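Local coordinates for inositol dehydrogenase (Lactobacillus casei, PDB 4MKX), which probably oxidises scyllo-inositol with NAD as cofactor, as a sugar alcohol dehydrogenase of the Gfo/Idh/MocA family, at residues A[32-37]-A[56-61]; A[100-105]-A[124-129]; A[45-50]-A[73-78]; A[198-203]-A[336-341]. All coordinates share one frame; numbering follows the deposited sequence.

Interaction 1: residues A[32-37]-A[56-61]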
loop_
_atom_site.group_PDB
_atom_site.type_symbol
_atom_site.label_atom_id
_atom_site.label_comp_id
_atom_site.label_asym_id
_atom_site.label_seq_id
_atom_site.Cartn_x
_atom_site.Cartn_y
_atom_site.Cartn_z
ATOM N N HIS A 32 -31.864 -1.772 -7.590
ATOM C CA HIS A 32 -32.776 -1.772 -6.459
ATOM C C HIS A 32 -33.836 -2.854 -6.615
ATOM O O HIS A 32 -34.173 -3.550 -5.661
ATOM C CB HIS A 32 -33.478 -0.413 -6.325
ATOM C CG HIS A 32 -32.618 0.669 -5.741
ATOM N ND1 HIS A 32 -31.898 0.507 -4.574
ATOM C CD2 HIS A 32 -32.400 1.945 -6.137
ATOM C CE1 HIS A 32 -31.255 1.627 -4.295
ATOM N NE2 HIS A 32 -31.549 2.521 -5.226
ATOM N N ALA A 33 -34.387 -2.964 -7.819
ATOM C CA ALA A 33 -35.468 -3.921 -8.066
ATOM C C ALA A 33 -34.989 -5.349 -7.846
ATOM O O ALA A 33 -35.665 -6.142 -7.192
ATOM C CB ALA A 33 -36.005 -3.759 -9.475
ATOM N N THR A 34 -33.824 -5.667 -8.397
ATOM C CA THR A 34 -33.256 -7.011 -8.258
ATOM C C THR A 34 -32.969 -7.314 -6.795
ATOM O O THR A 34 -33.272 -8.401 -6.305
ATOM C CB THR A 34 -31.969 -7.149 -9.074
ATOM O OG1 THR A 34 -32.256 -6.864 -10.446
ATOM C CG2 THR A 34 -31.391 -8.557 -8.965
ATOM N N ASN A 35 -32.388 -6.350 -6.091
ATOM C CA ASN A 35 -32.076 -6.547 -4.686
ATOM C C ASN A 35 -33.323 -6.787 -3.848
ATOM O O ASN A 35 -33.368 -7.706 -3.035
ATOM C CB ASN A 35 -31.298 -5.354 -4.137
ATOM C CG ASN A 35 -29.863 -5.320 -4.597
ATOM O OD1 ASN A 35 -29.331 -6.301 -5.133
ATOM N ND2 ASN A 35 -29.216 -4.188 -4.383
ATOM N N ILE A 36 -34.345 -5.959 -4.052
ATOM C CA ILE A 36 -35.569 -6.075 -3.289
ATOM C C ILE A 36 -36.229 -7.430 -3.535
ATOM O O ILE A 36 -36.735 -8.052 -2.606
ATOM C CB ILE A 36 -36.553 -4.940 -3.648
ATOM C CG1 ILE A 36 -36.047 -3.613 -3.087
ATOM C CG2 ILE A 36 -37.952 -5.246 -3.107
ATOM C CD1 ILE A 36 -36.643 -2.406 -3.786
ATOM N N ALA A 37 -36.185 -7.889 -4.780
ATOM C CA ALA A 37 -36.864 -9.125 -5.170
ATOM C C ALA A 37 -36.167 -10.389 -4.661
ATOM O O ALA A 37 -36.823 -11.400 -4.418
ATOM C CB ALA A 37 -36.999 -9.194 -6.685
ATOM N N LEU A 56 -41.014 -3.153 -18.431
ATOM C CA LEU A 56 -42.076 -3.857 -17.713
ATOM C C LEU A 56 -42.033 -5.363 -17.970
ATOM O O LEU A 56 -42.344 -6.163 -17.087
ATOM C CB LEU A 56 -43.451 -3.300 -18.084
ATOM C CG LEU A 56 -43.763 -1.897 -17.564
ATOM C CD1 LEU A 56 -45.195 -1.496 -17.907
ATOM C CD2 LEU A 56 -43.538 -1.818 -16.065
ATOM N N ASP A 57 -41.646 -5.748 -19.179
ATOM C CA ASP A 57 -41.566 -7.162 -19.513
ATOM C C ASP A 57 -40.382 -7.804 -18.796
ATOM O O ASP A 57 -40.467 -8.943 -18.335
ATOM C CB ASP A 57 -41.489 -7.355 -21.027
ATOM C CG ASP A 57 -42.824 -7.094 -21.713
ATOM O OD1 ASP A 57 -43.873 -7.495 -21.158
ATOM O OD2 ASP A 57 -42.825 -6.481 -22.801
ATOM N N TRP A 58 -39.285 -7.056 -18.693
ATOM C CA TRP A 58 -38.134 -7.479 -17.900
ATOM C C TRP A 58 -38.567 -7.737 -16.455
ATOM O O TRP A 58 -38.279 -8.788 -15.893
ATOM C CB TRP A 58 -37.019 -6.427 -17.956
ATOM C CG TRP A 58 -35.846 -6.738 -17.059
ATOM C CD1 TRP A 58 -34.780 -7.545 -17.346
ATOM C CD2 TRP A 58 -35.632 -6.251 -15.727
ATOM N NE1 TRP A 58 -33.918 -7.588 -16.271
ATOM C CE2 TRP A 58 -34.419 -6.803 -15.268
ATOM C CE3 TRP A 58 -36.351 -5.403 -14.880
ATOM C CZ2 TRP A 58 -33.910 -6.528 -13.995
ATOM C CZ3 TRP A 58 -35.841 -5.135 -13.615
ATOM C CH2 TRP A 58 -34.637 -5.694 -13.188
ATOM N N ALA A 59 -39.287 -6.782 -15.872
ATOM C CA ALA A 59 -39.748 -6.900 -14.490
ATOM C C ALA A 59 -40.621 -8.131 -14.242
ATOM O O ALA A 59 -40.573 -8.724 -13.158
ATOM C CB ALA A 59 -40.490 -5.647 -14.077
ATOM N N LYS A 60 -41.433 -8.495 -15.232
ATOM C CA LYS A 60 -42.317 -9.653 -15.118
ATOM C C LYS A 60 -41.565 -10.967 -15.283
ATOM O O LYS A 60 -41.710 -11.878 -14.472
ATOM C CB LYS A 60 -43.425 -9.589 -16.168
ATOM C CG LYS A 60 -44.431 -8.476 -15.960
ATOM C CD LYS A 60 -45.593 -8.627 -16.934
ATOM C CE LYS A 60 -46.330 -9.940 -16.698
ATOM N NZ LYS A 60 -46.702 -10.631 -17.968
ATOM N N LYS A 61 -40.774 -11.061 -16.346
ATOM C CA LYS A 61 -40.012 -12.270 -16.632
ATOM C C LYS A 61 -38.925 -12.506 -15.590
ATOM O O LYS A 61 -38.928 -13.520 -14.892
ATOM C CB LYS A 61 -39.373 -12.174 -18.018
ATOM C CG LYS A 61 -38.442 -13.332 -18.354
ATOM C CD LYS A 61 -37.984 -13.251 -19.799
ATOM C CE LYS A 61 -37.455 -14.587 -20.282
ATOM N NZ LYS A 61 -37.382 -14.641 -21.768
#
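Ala33 and Thr34, on helix 27-38, meet the six-membered ring of Trp58 on helix 53-63. The contact is small, burying 83 Å² in all. Ala33 comes first. Its CB points at the neighbouring helix and lies 4.4 Å from Trp58 CZ3. The methyl sits at the ring edge, close to the plane of the indole, and the touch is apolar. Thr34 follows, one residue further on. Its OG1 lies 3.8 Å from Trp58 CH2, again at the edge near the ring plane. The two side chains cross at about a right angle. The Thr34 hydroxyl is hydrogen-bonded within its own helix, to Lys30 O. A chi1 of -58° sets OG1 on the side where it meets both Lys30 O and the indole edge. Trp58 does most of the reaching. Its CG is anti to the backbone N (chi1 175°), which extends the indole across the gap between helices whose nearest CA atoms, those of Ala33 and Ala59, are 8.3 Å apart. Lys30 also makes a cation-pi contact with this ring. Beneath the pair lies the parallel sheet: Ala33 touches Leu45 of strand 43-49 and Ile22 of strand 18-23. Helix 27-38 follows a glycine-rich turn that fits the Rossmann dinucleotide-binding pattern, and it packs beside helix 53-63 on one side of that sheet.

Interaction 2: residues A[100-105]-A[124-129]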
loop_
_atom_site.group_PDB
_atom_site.type_symbol
_atom_site.label_atom_id
_atom_site.label_comp_id
_atom_site.label_asym_id
_atom_site.label_seq_id
_atom_site.Cartn_x
_atom_site.Cartn_y
_atom_site.Cartn_z
ATOM N N ALA A 100 -47.232 9.608 -3.624
ATOM C CA ALA A 100 -47.118 8.385 -2.845
ATOM C C ALA A 100 -47.525 8.612 -1.396
ATOM O O ALA A 100 -48.225 7.791 -0.806
ATOM C CB ALA A 100 -45.698 7.835 -2.914
ATOM N N LEU A 101 -47.101 9.737 -0.826
ATOM C CA LEU A 101 -47.415 10.044 0.561
ATOM C C LEU A 101 -48.912 10.295 0.724
ATOM O O LEU A 101 -49.518 9.856 1.704
ATOM C CB LEU A 101 -46.614 11.253 1.053
ATOM C CG LEU A 101 -45.126 10.996 1.267
ATOM C CD1 LEU A 101 -44.439 12.292 1.714
ATOM C CD2 LEU A 101 -44.913 9.911 2.299
ATOM N N ASN A 102 -49.499 10.988 -0.245
ATOM C CA ASN A 102 -50.935 11.275 -0.208
ATOM C C ASN A 102 -51.786 10.007 -0.301
ATOM O O ASN A 102 -52.915 9.967 0.190
ATOM C CB ASN A 102 -51.307 12.278 -1.307
ATOM C CG ASN A 102 -50.893 13.707 -0.963
ATOM O OD1 ASN A 102 -50.942 14.117 0.200
ATOM N ND2 ASN A 102 -50.485 14.471 -1.975
ATOM N N ALA A 103 -51.240 8.968 -0.924
ATOM C CA ALA A 103 -51.936 7.695 -1.030
ATOM C C ALA A 103 -51.538 6.744 0.090
ATOM O O ALA A 103 -51.859 5.554 0.047
ATOM C CB ALA A 103 -51.688 7.072 -2.364
ATOM N N GLY A 104 -50.851 7.277 1.094
ATOM C CA GLY A 104 -50.516 6.519 2.285
ATOM C C GLY A 104 -49.402 5.496 2.114
ATOM O O GLY A 104 -49.407 4.458 2.774
ATOM N N LYS A 105 -48.440 5.781 1.243
ATOM C CA LYS A 105 -47.324 4.850 1.041
ATOM C C LYS A 105 -46.028 5.410 1.612
ATOM O O LYS A 105 -45.757 6.613 1.504
ATOM C CB LYS A 105 -47.130 4.552 -0.446
ATOM C CG LYS A 105 -48.410 4.199 -1.191
ATOM C CD LYS A 105 -49.137 3.024 -0.548
ATOM C CE LYS A 105 -50.398 2.668 -1.329
ATOM N NZ LYS A 105 -51.221 1.626 -0.642
ATOM N N GLN A 124 -41.483 19.405 1.312
ATOM C CA GLN A 124 -41.205 19.344 2.738
ATOM C C GLN A 124 -42.479 19.489 3.562
ATOM O O GLN A 124 -42.641 18.813 4.574
ATOM C CB GLN A 124 -40.213 20.423 3.142
ATOM C CG GLN A 124 -38.785 20.090 2.769
ATOM C CD GLN A 124 -37.832 21.177 3.191
ATOM O OE1 GLN A 124 -37.777 22.234 2.567
ATOM N NE2 GLN A 124 -37.084 20.931 4.262
ATOM N N GLN A 125 -43.364 20.382 3.133
ATOM C CA GLN A 125 -44.642 20.560 3.821
ATOM C C GLN A 125 -45.498 19.290 3.750
ATOM O O GLN A 125 -46.040 18.847 4.762
ATOM C CB GLN A 125 -45.389 21.763 3.243
ATOM C CG GLN A 125 -46.823 21.905 3.732
ATOM C CD GLN A 125 -46.923 22.259 5.208
ATOM O OE1 GLN A 125 -45.928 22.553 5.864
ATOM N NE2 GLN A 125 -48.141 22.253 5.730
ATOM N N VAL A 126 -45.605 18.704 2.558
ATOM C CA VAL A 126 -46.366 17.465 2.378
ATOM C C VAL A 126 -45.788 16.358 3.262
ATOM O O VAL A 126 -46.521 15.634 3.931
ATOM C CB VAL A 126 -46.406 17.015 0.901
ATOM C CG1 VAL A 126 -47.164 15.704 0.765
ATOM C CG2 VAL A 126 -47.069 18.068 0.035
ATOM N N ILE A 127 -44.461 16.237 3.277
ATOM C CA ILE A 127 -43.809 15.259 4.139
ATOM C C ILE A 127 -44.152 15.471 5.615
ATOM O O ILE A 127 -44.436 14.515 6.336
ATOM C CB ILE A 127 -42.263 15.284 3.949
ATOM C CG1 ILE A 127 -41.896 14.824 2.538
ATOM C CG2 ILE A 127 -41.584 14.439 5.001
ATOM C CD1 ILE A 127 -40.411 15.041 2.196
ATOM N N ALA A 128 -44.155 16.727 6.059
ATOM C CA ALA A 128 -44.459 17.040 7.452
ATOM C C ALA A 128 -45.905 16.681 7.813
ATOM O O ALA A 128 -46.216 16.410 8.975
ATOM C CB ALA A 128 -44.197 18.512 7.729
ATOM N N GLN A 129 -46.784 16.691 6.817
ATOM C CA GLN A 129 -48.192 16.364 7.048
ATOM C C GLN A 129 -48.442 14.860 7.070
ATOM O O GLN A 129 -49.571 14.416 7.283
ATOM C CB GLN A 129 -49.079 17.033 6.001
ATOM C CG GLN A 129 -49.137 18.546 6.125
ATOM C CD GLN A 129 -49.919 19.200 5.010
ATOM O OE1 GLN A 129 -49.792 18.827 3.844
ATOM N NE2 GLN A 129 -50.731 20.189 5.359
#
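Val126 and Ile127, near the end of helix 117-128, receive Leu101 and Asn102 from the end of helix 93-102. Val126 points at the other helix. Its CG1 is anti to the backbone N (chi1 178°) and has two partners. Leu101 CD1 is 4.5 Å from Val126 CG1, a loose apolar touch. Asn102 OD1 is 4.1 Å from Val126 CG1, with the two side chains at about a right angle. Ile127 comes next. Its CB points away from the other helix, yet Ile127 CG1 still approaches to 3.7 Å from Leu101 CD1. Leu101 CD1 also lies 3.9 Å from Ile127 CA, so Leu101 packs against the base of the isoleucine and its backbone. Ile127 also touches Ala328 of helix 328-347, and Leu101 touches Val107 of strand 106-109. Just past the contact, helix 93-102 ends in a Schellman motif. Lys105 N bonds to Ala100 O, Gly104 N bonds to Leu101 O, and Gly104 takes the positive phi. The chain then turns into strand 106-109. Neighbouring helices of successive beta-alpha-beta units, packed side by side on one face of a parallel sheet, are characteristic of the Rossmann fold.

Interaction 3: residues A[45-50]-A[73-78]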
loop_
_atom_site.group_PDB
_atom_site.type_symbol
_atom_site.label_atom_id
_atom_site.label_comp_id
_atom_site.label_asym_id
_atom_site.label_seq_id
_atom_site.Cartn_x
_atom_site.Cartn_y
_atom_site.Cartn_z
ATOM N N LEU A 45 -41.054 -7.449 -4.161
ATOM C CA LEU A 45 -41.270 -6.493 -5.243
ATOM C C LEU A 45 -42.588 -6.847 -5.916
ATOM O O LEU A 45 -42.675 -7.822 -6.664
ATOM C CB LEU A 45 -40.120 -6.505 -6.251
ATOM C CG LEU A 45 -40.149 -5.337 -7.245
ATOM C CD1 LEU A 45 -39.921 -4.028 -6.527
ATOM C CD2 LEU A 45 -39.124 -5.530 -8.337
ATOM N N GLN A 46 -43.607 -6.047 -5.632
ATOM C CA GLN A 46 -44.981 -6.356 -6.009
ATOM C C GLN A 46 -45.378 -5.691 -7.320
ATOM O O GLN A 46 -46.079 -6.282 -8.148
ATOM C CB GLN A 46 -45.918 -5.893 -4.896
ATOM C CG GLN A 46 -47.393 -5.957 -5.264
ATOM C CD GLN A 46 -47.940 -7.371 -5.271
ATOM O OE1 GLN A 46 -47.269 -8.314 -4.853
ATOM N NE2 GLN A 46 -49.172 -7.521 -5.739
ATOM N N ALA A 47 -44.924 -4.457 -7.513
ATOM C CA ALA A 47 -45.365 -3.674 -8.658
ATOM C C ALA A 47 -44.220 -2.867 -9.253
ATOM O O ALA A 47 -43.258 -2.530 -8.557
ATOM C CB ALA A 47 -46.496 -2.750 -8.252
ATOM N N ALA A 48 -44.325 -2.568 -10.546
ATOM C CA ALA A 48 -43.355 -1.722 -11.233
ATOM C C ALA A 48 -44.094 -0.763 -12.159
ATOM O O ALA A 48 -45.120 -1.130 -12.748
ATOM C CB ALA A 48 -42.367 -2.564 -12.023
ATOM N N THR A 49 -43.584 0.463 -12.272
ATOM C CA THR A 49 -44.116 1.452 -13.214
ATOM C C THR A 49 -43.026 1.852 -14.190
ATOM O O THR A 49 -41.910 2.167 -13.780
ATOM C CB THR A 49 -44.583 2.727 -12.497
ATOM O OG1 THR A 49 -45.708 2.427 -11.666
ATOM C CG2 THR A 49 -44.982 3.813 -13.504
ATOM N N SER A 50 -43.344 1.814 -15.480
ATOM C CA SER A 50 -42.465 2.341 -16.516
ATOM C C SER A 50 -43.278 2.569 -17.780
ATOM O O SER A 50 -44.279 1.892 -18.011
ATOM C CB SER A 50 -41.313 1.383 -16.807
ATOM O OG SER A 50 -40.522 1.870 -17.875
ATOM N N ASP A 73 -49.258 7.315 -10.798
ATOM C CA ASP A 73 -50.409 7.521 -9.935
ATOM C C ASP A 73 -51.337 6.320 -9.976
ATOM O O ASP A 73 -51.975 6.003 -8.983
ATOM C CB ASP A 73 -51.162 8.793 -10.324
ATOM C CG ASP A 73 -50.310 10.027 -10.170
ATOM O OD1 ASP A 73 -50.114 10.459 -9.016
ATOM O OD2 ASP A 73 -49.818 10.547 -11.194
ATOM N N ASP A 74 -51.388 5.654 -11.125
ATOM C CA ASP A 74 -52.200 4.454 -11.268
ATOM C C ASP A 74 -51.650 3.382 -10.333
ATOM O O ASP A 74 -52.404 2.715 -9.635
ATOM C CB ASP A 74 -52.179 3.967 -12.714
ATOM C CG ASP A 74 -53.152 2.829 -12.962
ATOM O OD1 ASP A 74 -54.028 2.594 -12.101
ATOM O OD2 ASP A 74 -53.038 2.172 -14.019
ATOM N N MET A 75 -50.325 3.254 -10.279
ATOM C CA MET A 75 -49.718 2.257 -9.395
ATOM C C MET A 75 -50.011 2.531 -7.926
ATOM O O MET A 75 -50.409 1.635 -7.180
ATOM C CB MET A 75 -48.201 2.177 -9.591
ATOM C CG MET A 75 -47.542 1.189 -8.623
ATOM S SD MET A 75 -45.762 0.976 -8.868
ATOM C CE MET A 75 -45.150 2.590 -8.412
ATOM N N VAL A 76 -49.800 3.766 -7.500
ATOM C CA VAL A 76 -49.950 4.095 -6.088
ATOM C C VAL A 76 -51.417 4.020 -5.609
ATOM O O VAL A 76 -51.700 3.739 -4.435
ATOM C CB VAL A 76 -49.300 5.451 -5.801
ATOM C CG1 VAL A 76 -49.325 5.744 -4.340
ATOM C CG2 VAL A 76 -47.849 5.416 -6.270
ATOM N N GLN A 77 -52.347 4.250 -6.525
ATOM C CA GLN A 77 -53.759 4.187 -6.172
ATOM C C GLN A 77 -54.278 2.757 -6.121
ATOM O O GLN A 77 -55.144 2.434 -5.305
ATOM C CB GLN A 77 -54.600 4.982 -7.167
ATOM C CG GLN A 77 -54.423 6.476 -7.089
ATOM C CD GLN A 77 -55.221 7.196 -8.154
ATOM O OE1 GLN A 77 -56.432 7.004 -8.271
ATOM N NE2 GLN A 77 -54.546 8.024 -8.945
ATOM N N HIS A 78 -53.765 1.900 -6.997
ATOM C CA HIS A 78 -54.389 0.592 -7.198
ATOM C C HIS A 78 -53.553 -0.634 -6.818
ATOM O O HIS A 78 -54.115 -1.665 -6.461
ATOM C CB HIS A 78 -54.879 0.462 -8.642
ATOM C CG HIS A 78 -55.781 1.577 -9.074
ATOM N ND1 HIS A 78 -55.509 2.373 -10.167
ATOM C CD2 HIS A 78 -56.959 2.019 -8.571
ATOM C CE1 HIS A 78 -56.471 3.268 -10.308
ATOM N NE2 HIS A 78 -57.366 3.072 -9.355
#
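Thr49 OG1 is wrapped by the side chain of Met75. Met75 SD lies 3.2 Å from Thr49 OG1, and Met75 CB and Met75 CE are each 3.3 Å from it. The oxygen is buried here and has no hydrogen-bond partner in the model. The sulfur and carbons of Met75 pack close round it. Met75 gets there by an extended start and a late bend. Its chi1 and chi2 are both 177°, which carries the chain straight from helix 72-78 to strand 43-49. A chi3 of 67° then bends the terminal methyl round so that it stays beside Thr49, and Met75 CE comes within 4.1 Å of Thr49 CB. The two side chains run obliquely to one another. Ala47, two residues earlier on the strand, supplies a second apolar surface. Ala47 CB is 3.8 Å from Met75 SD. The sulfur thus rests over the strand between Ala47 and Thr49, both of which point at the helix, while Ala48 points away from it. This is strand-to-helix packing in a Rossmann fold. Strand 43-49 belongs to the parallel sheet, and helix 72-78 leads from its edge strand 67-69 back across toward strand 83-86. The axes of the two short segments run nearly antiparallel, at 161°, and approach to 8.7 Å. Phe69 of strand 67-69 touches Ala47, Thr49 and Met75 and borders the same buried cluster. Further back on strand 43-49, Gln46 NE2 is hydrogen-bonded to Glu67 OE2.

Interaction 4: residues A[198-203]-A[336-341]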
loop_
_atom_site.group_PDB
_atom_site.type_symbol
_atom_site.label_atom_id
_atom_site.label_comp_id
_atom_site.label_asym_id
_atom_site.label_seq_id
_atom_site.Cartn_x
_atom_site.Cartn_y
_atom_site.Cartn_z
ATOM N N HIS A 198 -23.489 13.524 -3.396
ATOM C CA HIS A 198 -23.108 12.599 -2.339
ATOM C C HIS A 198 -21.958 13.149 -1.510
ATOM O O HIS A 198 -21.877 12.897 -0.304
ATOM C CB HIS A 198 -22.706 11.239 -2.898
ATOM C CG HIS A 198 -23.831 10.465 -3.506
ATOM N ND1 HIS A 198 -24.916 10.031 -2.777
ATOM C CD2 HIS A 198 -24.024 10.026 -4.773
ATOM C CE1 HIS A 198 -25.740 9.370 -3.572
ATOM N NE2 HIS A 198 -25.214 9.341 -4.787
ATOM N N ASP A 199 -21.058 13.888 -2.151
ATOM C CA ASP A 199 -19.944 14.495 -1.437
ATOM C C ASP A 199 -20.417 15.605 -0.502
ATOM O O ASP A 199 -19.949 15.714 0.630
ATOM C CB ASP A 199 -18.914 15.034 -2.429
ATOM C CG ASP A 199 -18.244 13.934 -3.222
ATOM O OD1 ASP A 199 -17.692 13.000 -2.602
ATOM O OD2 ASP A 199 -18.271 13.998 -4.467
ATOM N N ILE A 200 -21.356 16.417 -0.978
ATOM C CA ILE A 200 -21.961 17.438 -0.133
ATOM C C ILE A 200 -22.605 16.791 1.088
ATOM O O ILE A 200 -22.379 17.216 2.221
ATOM C CB ILE A 200 -22.966 18.285 -0.927
ATOM C CG1 ILE A 200 -22.212 19.183 -1.917
ATOM C CG2 ILE A 200 -23.803 19.154 0.008
ATOM C CD1 ILE A 200 -23.072 19.671 -3.052
ATOM N N ASP A 201 -23.374 15.728 0.874
ATOM C CA ASP A 201 -23.976 15.048 2.002
ATOM C C ASP A 201 -22.956 14.468 2.982
ATOM O O ASP A 201 -23.128 14.544 4.203
ATOM C CB ASP A 201 -24.912 13.954 1.508
ATOM C CG ASP A 201 -25.670 13.315 2.637
ATOM O OD1 ASP A 201 -26.546 14.003 3.225
ATOM O OD2 ASP A 201 -25.374 12.139 2.957
ATOM N N VAL A 202 -21.877 13.890 2.455
ATOM C CA VAL A 202 -20.820 13.371 3.304
ATOM C C VAL A 202 -20.212 14.462 4.190
ATOM O O VAL A 202 -19.976 14.242 5.373
ATOM C CB VAL A 202 -19.711 12.671 2.454
ATOM C CG1 VAL A 202 -18.359 12.764 3.115
ATOM C CG2 VAL A 202 -20.091 11.225 2.184
ATOM N N ILE A 203 -19.990 15.633 3.617
ATOM C CA ILE A 203 -19.437 16.752 4.366
ATOM C C ILE A 203 -20.370 17.155 5.518
ATOM O O ILE A 203 -19.941 17.261 6.683
ATOM C CB ILE A 203 -19.134 17.914 3.420
ATOM C CG1 ILE A 203 -17.907 17.556 2.579
ATOM C CG2 ILE A 203 -18.861 19.201 4.193
ATOM C CD1 ILE A 203 -17.802 18.325 1.285
ATOM N N LYS A 336 -29.254 22.592 -2.714
ATOM C CA LYS A 336 -28.913 24.006 -2.607
ATOM C C LYS A 336 -27.421 24.234 -2.827
ATOM O O LYS A 336 -27.041 25.112 -3.601
ATOM C CB LYS A 336 -29.318 24.550 -1.244
ATOM C CG LYS A 336 -29.073 26.039 -1.086
ATOM C CD LYS A 336 -29.370 26.498 0.334
ATOM C CE LYS A 336 -30.842 26.395 0.622
ATOM N NZ LYS A 336 -31.615 27.010 -0.491
ATOM N N ALA A 337 -26.594 23.444 -2.151
ATOM C CA ALA A 337 -25.136 23.590 -2.275
ATOM C C ALA A 337 -24.693 23.278 -3.692
ATOM O O ALA A 337 -23.812 23.952 -4.234
ATOM C CB ALA A 337 -24.401 22.714 -1.266
ATOM N N ALA A 338 -25.293 22.263 -4.299
ATOM C CA ALA A 338 -24.952 21.918 -5.675
ATOM C C ALA A 338 -25.312 23.042 -6.649
ATOM O O ALA A 338 -24.548 23.351 -7.563
ATOM C CB ALA A 338 -25.614 20.596 -6.082
ATOM N N LEU A 339 -26.478 23.655 -6.459
ATOM C CA LEU A 339 -26.849 24.819 -7.257
ATOM C C LEU A 339 -25.870 25.973 -7.063
ATOM O O LEU A 339 -25.537 26.675 -8.010
ATOM C CB LEU A 339 -28.260 25.280 -6.888
ATOM C CG LEU A 339 -29.365 24.307 -7.285
ATOM C CD1 LEU A 339 -30.693 24.811 -6.768
ATOM C CD2 LEU A 339 -29.402 24.142 -8.798
ATOM N N ALA A 340 -25.430 26.171 -5.827
ATOM C CA ALA A 340 -24.471 27.220 -5.515
ATOM C C ALA A 340 -23.145 26.972 -6.215
ATOM O O ALA A 340 -22.517 27.915 -6.696
ATOM C CB ALA A 340 -24.271 27.329 -4.018
ATOM N N LEU A 341 -22.718 25.711 -6.261
ATOM C CA LEU A 341 -21.485 25.357 -6.962
ATOM C C LEU A 341 -21.628 25.622 -8.453
ATOM O O LEU A 341 -20.711 26.122 -9.090
ATOM C CB LEU A 341 -21.131 23.883 -6.728
ATOM C CG LEU A 341 -20.657 23.517 -5.328
ATOM C CD1 LEU A 341 -20.660 21.996 -5.163
ATOM C CD2 LEU A 341 -19.260 24.056 -5.082
#
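The flat group that Ile200 meets is the peptide between Ala337 and Ala338. Ile200 CD1 lies 3.6 Å from Ala338 N, over one face of this peptide. No ring takes part in this contact. Around the peptide, three aliphatic side chains receive the same methyl. Ala337 CB is 3.8 Å from Ile200 CD1, and it also lies 3.8 Å from Ile200 CG2, so both branches of the isoleucine touch this alanine. Ala338 CB is 4.1 Å from CD1 of Ile200. Leu341, one turn on, brings its CD1 to 4.0 Å from Ile200 CD1. Ile200 has CG1 beside its backbone N (chi1 -71°) and chi2 at 159°, which stretches CD1 out to helix 328-347. Ile200 is the one side chain of its segment that touches the other helix, and it fills the space over Ala337 and Ala338. The segment axes come within 10.2 Å, at 121° between directions. Ile211 of strand 211-219 touches both Ile200 and Ala337, and Leu341 reaches Leu249 of strand 246-252. The contact therefore joins two helices lying against the mixed sheet, a layering that fits the alpha/beta C-terminal domain of the Gfo/Idh/MocA family.

Overall arrangement
From the N terminus, interaction 1 opens on helix 27-38. Strand 43-49, the first half of interaction 3, comes before helix 53-63 closes interaction 1. Helix 72-78 then closes interaction 3, so these two contacts cross along the chain. Ile36 packs on Leu45, and Leu56 on Ser50. Interaction 2 opens and closes later, yet Val76 packs on Ala100 and Ala103, joining it to interaction 3. The three tie the parallel sheet to helices on its two sides. Interaction 4 follows in series and closes a long loop, from helix 197-207 to helix 328-347, about 32 Å from interaction 3 between centres. Helix 328-347 also touches Gln124, so it meets elements of both the parallel-sheet and mixed-sheet regions.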